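Phosphoribosylformylglycinamidine synthase 2 (Thermus thermophilus, PDB 3VIU) belongs to the PurM-like AIR synthase-related family, as a large single chain built from two pairs of N- and C-terminal family domains, and holds ADP and magnesium. Local coordinates at residues Ala467-Asn472 against Val541-Val546; Ala478-Tyr483 against Ala605-Ile610. All blocks are in the same frame, centred on the assembly; numbering follows the deposited sequence.

Contact 1. Residues Ala467-Asn472 against Val541-Val546. With MG (magnesium ion), chain D.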
ATOM      1  N   ALA A 467       2.279  -9.935   8.613  1.00 13.65           N
ATOM      2  CA  ALA A 467       3.040 -10.090   9.843  1.00 13.68           C
ATOM      3  C   ALA A 467       4.115  -9.001   9.934  1.00 14.75           C
ATOM      4  O   ALA A 467       4.156  -8.243  10.906  1.00 16.97           O
ATOM      5  CB  ALA A 467       3.682 -11.479   9.890  1.00 11.17           C
ATOM      6  N   GLU A 468       4.962  -8.908   8.910  1.00 15.65           N
ATOM      7  CA  GLU A 468       6.036  -7.920   8.884  1.00 15.39           C
ATOM      8  C   GLU A 468       5.513  -6.496   9.064  1.00 15.07           C
ATOM      9  O   GLU A 468       6.019  -5.747   9.898  1.00 15.42           O
ATOM     10  CB  GLU A 468       6.826  -8.010   7.573  1.00 16.66           C
ATOM     11  CG  GLU A 468       8.092  -7.147   7.581  1.00 23.17           C
ATOM     12  CD  GLU A 468       8.961  -7.324   6.339  1.00 26.99           C
ATOM     13  OE1 GLU A 468      10.132  -6.875   6.357  1.00 30.89           O
ATOM     14  OE2 GLU A 468       8.481  -7.901   5.340  1.00 29.49           O
ATOM     15  N   ALA A 469       4.505  -6.119   8.285  1.00 13.33           N
ATOM     16  CA  ALA A 469       3.947  -4.778   8.393  1.00 12.63           C
ATOM     17  C   ALA A 469       3.486  -4.505   9.831  1.00 12.97           C
ATOM     18  O   ALA A 469       3.767  -3.444  10.392  1.00 14.31           O
ATOM     19  CB  ALA A 469       2.785  -4.614   7.420  1.00 10.02           C
ATOM     20  N   CYS A 470       2.789  -5.461  10.431  1.00 12.58           N
ATOM     21  CA  CYS A 470       2.329  -5.289  11.802  1.00 13.81           C
ATOM     22  C   CYS A 470       3.510  -5.236  12.772  1.00 15.33           C
ATOM     23  O   CYS A 470       3.477  -4.490  13.750  1.00 16.23           O
ATOM     24  CB  CYS A 470       1.395  -6.426  12.196  1.00 11.59           C
ATOM     25  SG  CYS A 470      -0.188  -6.362  11.371  1.00 12.62           S
ATOM     26  N   ARG A 471       4.551  -6.023  12.491  1.00 13.61           N
ATOM     27  CA  ARG A 471       5.730  -6.055  13.340  1.00 13.39           C
ATOM     28  C   ARG A 471       6.429  -4.701  13.303  1.00 13.68           C
ATOM     29  O   ARG A 471       6.855  -4.181  14.336  1.00 11.54           O
ATOM     30  CB  ARG A 471       6.704  -7.151  12.878  1.00 14.40           C
ATOM     31  CG  ARG A 471       7.847  -7.428  13.864  1.00 14.17           C
ATOM     32  CD  ARG A 471       8.855  -8.403  13.295  1.00 15.32           C
ATOM     33  NE  ARG A 471       8.198  -9.582  12.738  1.00 16.50           N
ATOM     34  CZ  ARG A 471       8.327  -9.988  11.477  1.00 15.08           C
ATOM     35  NH1 ARG A 471       7.684 -11.069  11.072  1.00 14.60           N
ATOM     36  NH2 ARG A 471       9.097  -9.316  10.623  1.00 12.77           N
ATOM     37  N   ASN A 472       6.535  -4.126  12.108  1.00 14.49           N
ATOM     38  CA  ASN A 472       7.191  -2.837  11.948  1.00 15.11           C
ATOM     39  C   ASN A 472       6.516  -1.712  12.712  1.00 15.94           C
ATOM     40  O   ASN A 472       7.193  -0.819  13.237  1.00 16.43           O
ATOM     41  CB  ASN A 472       7.294  -2.474  10.474  1.00 17.44           C
ATOM     42  CG  ASN A 472       8.387  -3.245   9.775  1.00 18.23           C
ATOM     43  OD1 ASN A 472       9.511  -3.316  10.272  1.00 17.22           O
ATOM     44  ND2 ASN A 472       8.071  -3.826   8.618  1.00 18.31           N
ATOM     45  N   VAL A 541       1.012  -5.148   1.710  1.00 14.24           N
ATOM     46  CA  VAL A 541       0.242  -4.892   2.913  1.00 11.80           C
ATOM     47  C   VAL A 541       0.625  -3.611   3.627  1.00 11.26           C
ATOM     48  O   VAL A 541       1.773  -3.427   4.023  1.00 10.37           O
ATOM     49  CB  VAL A 541       0.400  -6.064   3.901  1.00 12.46           C
ATOM     50  CG1 VAL A 541      -0.407  -5.804   5.170  1.00 11.02           C
ATOM     51  CG2 VAL A 541      -0.043  -7.362   3.226  1.00 14.20           C
ATOM     52  N   GLY A 542      -0.359  -2.731   3.787  1.00 11.66           N
ATOM     53  CA  GLY A 542      -0.146  -1.477   4.473  1.00 11.19           C
ATOM     54  C   GLY A 542      -0.862  -1.563   5.806  1.00 13.09           C
ATOM     55  O   GLY A 542      -2.034  -1.947   5.862  1.00 11.94           O
ATOM     56  N   VAL A 543      -0.156  -1.227   6.878  1.00 12.49           N
ATOM     57  CA  VAL A 543      -0.732  -1.278   8.208  1.00 14.40           C
ATOM     58  C   VAL A 543      -0.635   0.061   8.917  1.00 14.65           C
ATOM     59  O   VAL A 543       0.397   0.727   8.876  1.00 15.53           O
ATOM     60  CB  VAL A 543      -0.026  -2.336   9.094  1.00 15.53           C
ATOM     61  CG1 VAL A 543      -0.476  -2.179  10.551  1.00 13.91           C
ATOM     62  CG2 VAL A 543      -0.342  -3.735   8.590  1.00 13.00           C
ATOM     63  N   VAL A 544      -1.722   0.446   9.572  1.00 13.92           N
ATOM     64  CA  VAL A 544      -1.752   1.690  10.314  1.00 12.49           C
ATOM     65  C   VAL A 544      -1.973   1.361  11.782  1.00 12.90           C
ATOM     66  O   VAL A 544      -2.727   0.453  12.118  1.00 14.08           O
ATOM     67  CB  VAL A 544      -2.891   2.627   9.828  1.00 10.16           C
ATOM     68  CG1 VAL A 544      -3.019   3.821  10.768  1.00  8.92           C
ATOM     69  CG2 VAL A 544      -2.599   3.117   8.419  1.00 10.19           C
ATOM     70  N   GLY A 545      -1.296   2.101  12.650  1.00 13.37           N
ATOM     71  CA  GLY A 545      -1.446   1.904  14.078  1.00 14.06           C
ATOM     72  C   GLY A 545      -1.281   3.234  14.786  1.00 13.79           C
ATOM     73  O   GLY A 545      -0.919   4.225  14.157  1.00 14.29           O
ATOM     74  N   VAL A 546      -1.543   3.271  16.087  1.00 14.73           N
ATOM     75  CA  VAL A 546      -1.394   4.508  16.831  1.00 15.50           C
ATOM     76  C   VAL A 546      -0.569   4.290  18.083  1.00 17.39           C
ATOM     77  O   VAL A 546      -0.440   3.163  18.563  1.00 16.67           O
ATOM     78  CB  VAL A 546      -2.759   5.092  17.230  1.00 16.22           C
ATOM     79  CG1 VAL A 546      -3.519   4.094  18.093  1.00 17.27           C
ATOM     80  CG2 VAL A 546      -2.562   6.407  17.963  1.00 14.66           C
TER
HETATM   81 MG    MG D 910      11.955  -3.550   9.465  1.00 10.72          MG
HETATM   82  O   HOH W   1      11.108  -5.771   8.766  1.00 13.59           O
HETATM   83  O   HOH W   2      14.207  -4.701   9.711  1.00 29.88           O
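Val543 meets the helix through CB and one methyl, CG2. Its CB lies 4.0 Å from Ala469 CB, and CG2, the branch that sits beside the backbone N, reaches further: it comes 3.5 Å from Ala469 CB and 3.8 Å from Cys470 SG, so this one methyl fits between two consecutive residues of the helix. The first torsion (chi1 169°) turns CG1 anti to the backbone N and brings CG2 to the helix. Leu466 and Val473, from the same helix, add to the packing around Val543. Two residues earlier on the strand, Val541 meets the same Ala469 CB with its CG1, while the Val541 carbonyl O also lies against that methyl at 3.7 Å. The alanine CB is therefore the point where both valines converge, consistent with the close approach of helix and strand, whose segment axes come within 7.7 Å and run 29° from parallel. Here helix 458-475 covers one face of the mixed six-stranded sheet of a PurM-like N-terminal domain, over strand 538-548, which runs between strands 441-448 and 479-488. Away from the strand the helix carries polar groups. Asn472 OD1 binds the magnesium ion at 2.6 Å, sharing it with Asp430, Asp620 and two waters. Its ND2 is held by Asp448, which fixes which way round the amide sits. One of those waters, water 1, donates a hydrogen bond of 2.8 Å to Glu468 OE1, and Arg471 makes salt bridges to Glu599 and to the metal ligand Asp620.

Contact 2. Residues Ala478-Tyr483 against Ala605-Ile610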
ATOM      1  N   ALA A 478       3.637   1.210  18.346  1.00 14.48           N
ATOM      2  CA  ALA A 478       2.222   1.411  18.075  1.00 14.96           C
ATOM      3  C   ALA A 478       1.455   0.096  17.895  1.00 15.44           C
ATOM      4  O   ALA A 478       2.029  -0.920  17.506  1.00 14.97           O
ATOM      5  CB  ALA A 478       2.067   2.291  16.841  1.00 15.35           C
ATOM      6  N   LYS A 479       0.157   0.125  18.183  1.00 14.54           N
ATOM      7  CA  LYS A 479      -0.671  -1.062  18.030  1.00 16.21           C
ATOM      8  C   LYS A 479      -1.412  -1.103  16.697  1.00 14.83           C
ATOM      9  O   LYS A 479      -2.173  -0.187  16.366  1.00 16.16           O
ATOM     10  CB  LYS A 479      -1.698  -1.172  19.157  1.00 19.08           C
ATOM     11  CG  LYS A 479      -2.613  -2.388  19.002  1.00 22.49           C
ATOM     12  CD  LYS A 479      -3.507  -2.580  20.207  1.00 26.77           C
ATOM     13  CE  LYS A 479      -4.441  -3.767  20.023  1.00 29.78           C
ATOM     14  NZ  LYS A 479      -5.359  -3.925  21.199  1.00 31.37           N
ATOM     15  N   PRO A 480      -1.213  -2.185  15.927  1.00 13.64           N
ATOM     16  CA  PRO A 480      -1.840  -2.399  14.619  1.00 12.58           C
ATOM     17  C   PRO A 480      -3.353  -2.258  14.726  1.00 12.44           C
ATOM     18  O   PRO A 480      -3.989  -2.977  15.490  1.00 13.50           O
ATOM     19  CB  PRO A 480      -1.433  -3.831  14.275  1.00 12.38           C
ATOM     20  CG  PRO A 480      -0.149  -4.012  15.000  1.00 10.02           C
ATOM     21  CD  PRO A 480      -0.426  -3.368  16.320  1.00 12.67           C
ATOM     22  N   LEU A 481      -3.931  -1.339  13.966  1.00 11.84           N
ATOM     23  CA  LEU A 481      -5.375  -1.142  14.019  1.00 14.11           C
ATOM     24  C   LEU A 481      -6.100  -1.848  12.880  1.00 13.62           C
ATOM     25  O   LEU A 481      -7.193  -2.360  13.065  1.00 14.19           O
ATOM     26  CB  LEU A 481      -5.707   0.352  13.992  1.00 13.29           C
ATOM     27  CG  LEU A 481      -5.149   1.150  15.168  1.00 11.67           C
ATOM     28  CD1 LEU A 481      -5.453   2.618  14.961  1.00 10.54           C
ATOM     29  CD2 LEU A 481      -5.754   0.647  16.469  1.00  8.37           C
ATOM     30  N   ALA A 482      -5.484  -1.870  11.703  1.00 12.91           N
ATOM     31  CA  ALA A 482      -6.073  -2.519  10.538  1.00 13.22           C
ATOM     32  C   ALA A 482      -5.084  -2.457   9.395  1.00 12.36           C
ATOM     33  O   ALA A 482      -4.040  -1.824   9.509  1.00 12.59           O
ATOM     34  CB  ALA A 482      -7.366  -1.821  10.134  1.00  9.74           C
ATOM     35  N   TYR A 483      -5.404  -3.114   8.290  1.00 11.94           N
ATOM     36  CA  TYR A 483      -4.508  -3.066   7.156  1.00 13.21           C
ATOM     37  C   TYR A 483      -5.245  -2.829   5.852  1.00 14.89           C
ATOM     38  O   TYR A 483      -6.469  -2.832   5.806  1.00 16.37           O
ATOM     39  CB  TYR A 483      -3.684  -4.348   7.055  1.00 10.91           C
ATOM     40  CG  TYR A 483      -4.440  -5.550   6.558  1.00 11.15           C
ATOM     41  CD1 TYR A 483      -5.163  -6.362   7.434  1.00  9.68           C
ATOM     42  CD2 TYR A 483      -4.426  -5.883   5.204  1.00 12.56           C
ATOM     43  CE1 TYR A 483      -5.848  -7.477   6.973  1.00 11.06           C
ATOM     44  CE2 TYR A 483      -5.107  -6.993   4.732  1.00 12.36           C
ATOM     45  CZ  TYR A 483      -5.818  -7.785   5.619  1.00 11.52           C
ATOM     46  OH  TYR A 483      -6.516  -8.858   5.135  1.00 12.24           O
ATOM     47  N   ALA A 605       4.862  -8.223  23.125  1.00 16.89           N
ATOM     48  CA  ALA A 605       5.956  -8.109  24.073  1.00 15.34           C
ATOM     49  C   ALA A 605       6.741  -6.828  23.792  1.00 15.86           C
ATOM     50  O   ALA A 605       7.091  -6.090  24.718  1.00 15.82           O
ATOM     51  CB  ALA A 605       6.871  -9.313  23.973  1.00 14.85           C
ATOM     52  N   ILE A 606       7.003  -6.546  22.518  1.00 14.48           N
ATOM     53  CA  ILE A 606       7.765  -5.348  22.191  1.00 14.50           C
ATOM     54  C   ILE A 606       6.980  -4.065  22.457  1.00 13.78           C
ATOM     55  O   ILE A 606       7.553  -3.067  22.894  1.00 13.23           O
ATOM     56  CB  ILE A 606       8.297  -5.373  20.722  1.00 14.78           C
ATOM     57  CG1 ILE A 606       9.324  -4.259  20.534  1.00 14.79           C
ATOM     58  CG2 ILE A 606       7.160  -5.179  19.725  1.00 15.79           C
ATOM     59  CD1 ILE A 606      10.381  -4.215  21.608  1.00 12.67           C
ATOM     60  N   ARG A 607       5.674  -4.079  22.210  1.00 13.27           N
ATOM     61  CA  ARG A 607       4.882  -2.886  22.482  1.00 15.95           C
ATOM     62  C   ARG A 607       4.840  -2.626  23.996  1.00 16.81           C
ATOM     63  O   ARG A 607       4.981  -1.483  24.433  1.00 17.10           O
ATOM     64  CB  ARG A 607       3.453  -3.016  21.925  1.00 14.59           C
ATOM     65  CG  ARG A 607       3.388  -3.083  20.398  1.00 19.46           C
ATOM     66  CD  ARG A 607       1.979  -2.783  19.855  1.00 22.09           C
ATOM     67  NE  ARG A 607       0.958  -3.691  20.379  1.00 22.71           N
ATOM     68  CZ  ARG A 607       0.616  -4.852  19.828  1.00 22.45           C
ATOM     69  NH1 ARG A 607       1.207  -5.270  18.713  1.00 22.13           N
ATOM     70  NH2 ARG A 607      -0.316  -5.599  20.402  1.00 19.10           N
ATOM     71  N   ASP A 608       4.661  -3.681  24.791  1.00 17.80           N
ATOM     72  CA  ASP A 608       4.625  -3.534  26.246  1.00 20.19           C
ATOM     73  C   ASP A 608       5.925  -2.935  26.741  1.00 20.61           C
ATOM     74  O   ASP A 608       5.934  -1.967  27.507  1.00 19.53           O
ATOM     75  CB  ASP A 608       4.420  -4.881  26.936  1.00 22.17           C
ATOM     76  CG  ASP A 608       3.001  -5.368  26.838  1.00 29.57           C
ATOM     77  OD1 ASP A 608       2.093  -4.524  26.654  1.00 33.24           O
ATOM     78  OD2 ASP A 608       2.780  -6.592  26.952  1.00 34.73           O
ATOM     79  N   LEU A 609       7.017  -3.541  26.292  1.00 19.92           N
ATOM     80  CA  LEU A 609       8.361  -3.121  26.639  1.00 20.23           C
ATOM     81  C   LEU A 609       8.547  -1.621  26.400  1.00 21.13           C
ATOM     82  O   LEU A 609       9.118  -0.913  27.231  1.00 20.05           O
ATOM     83  CB  LEU A 609       9.353  -3.929  25.797  1.00 20.71           C
ATOM     84  CG  LEU A 609      10.463  -4.757  26.454  1.00 21.18           C
ATOM     85  CD1 LEU A 609      10.029  -5.326  27.789  1.00 20.23           C
ATOM     86  CD2 LEU A 609      10.859  -5.861  25.495  1.00 19.74           C
ATOM     87  N   ILE A 610       8.043  -1.137  25.272  1.00 22.81           N
ATOM     88  CA  ILE A 610       8.178   0.273  24.914  1.00 25.88           C
ATOM     89  C   ILE A 610       7.208   1.193  25.675  1.00 26.98           C
ATOM     90  O   ILE A 610       7.593   2.284  26.102  1.00 26.39           O
ATOM     91  CB  ILE A 610       7.981   0.455  23.389  1.00 27.03           C
ATOM     92  CG1 ILE A 610       8.727   1.689  22.888  1.00 29.01           C
ATOM     93  CG2 ILE A 610       6.505   0.597  23.066  1.00 31.45           C
ATOM     94  CD1 ILE A 610       8.103   3.005  23.287  1.00 32.95           C
TER
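Arg607 NH1 is hydrogen-bonded to Ser474 OG, near the end of helix 458-475, and packs on Pro480 CD, which lies 3.5 Å from it; the serine hydroxyl is also bonded to Cys470 O, so the arginine joins a polar chain that runs back into the helix. The rest of the side chain reaches across from helix 596-611 to the beginning of strand 479-488. Arg607 CD comes 3.0 Å from Ala478 O, a short approach for a carbon, and the carbonyl stands oblique to the guanidinium. A turn about the CG-CD bond of Arg607 (chi3 -58°) swings the flat group round beside Lys479 and Pro480. Lys479 CG and Pro480 CD both lie over one face of it: Lys479 CG stands 3.9 Å above the plane, displaced toward the rim, and Lys479 CB is 3.9 Å from Arg607 NE. Lys479 crosses the arginine obliquely, its CB and CG against NE and CZ, while the extended chain carries the ammonium outward. Pro480 also touches Cys470 and Ser474, its ring packing against both the arginine and the end of the helix. The contact thus joins a strand of the N-terminal AIR synthase-related domain of the second pair to a helix of the C-terminal domain of that pair, by means of a single long side chain. Asp608, next to Arg607 on the helix, pairs with Arg680. Lys479 NZ remains 5.4 Å from Arg607 NH2. Two like charges at that spacing would probably repel mildly, and the exposure of the lysine to solvent should screen them, while the grip on the arginine comes from Ser474 and from hydrocarbon laid over its face.

Going from the N terminus, the chain passes through 467-472 on helix 458-475, turns, and almost at once enters 478-483 on strand 479-488. It comes back to the first of these at 541-546, closing a loop of 68 intervening residues in contact 1, and to the second at 605-610, closing one of 121 in contact 2. Because the segments alternate, the two closures cross. They are also joined directly: strands 538-548 and 479-488 are neighbours in one sheet, where Leu481 N meets Val544 O in a probable hydrogen bond of 2.8 Å. Contact 1 thus binds helix to sheet within the N-terminal domain of the second pair, whereas contact 2 connects that sheet with its C-terminal partner.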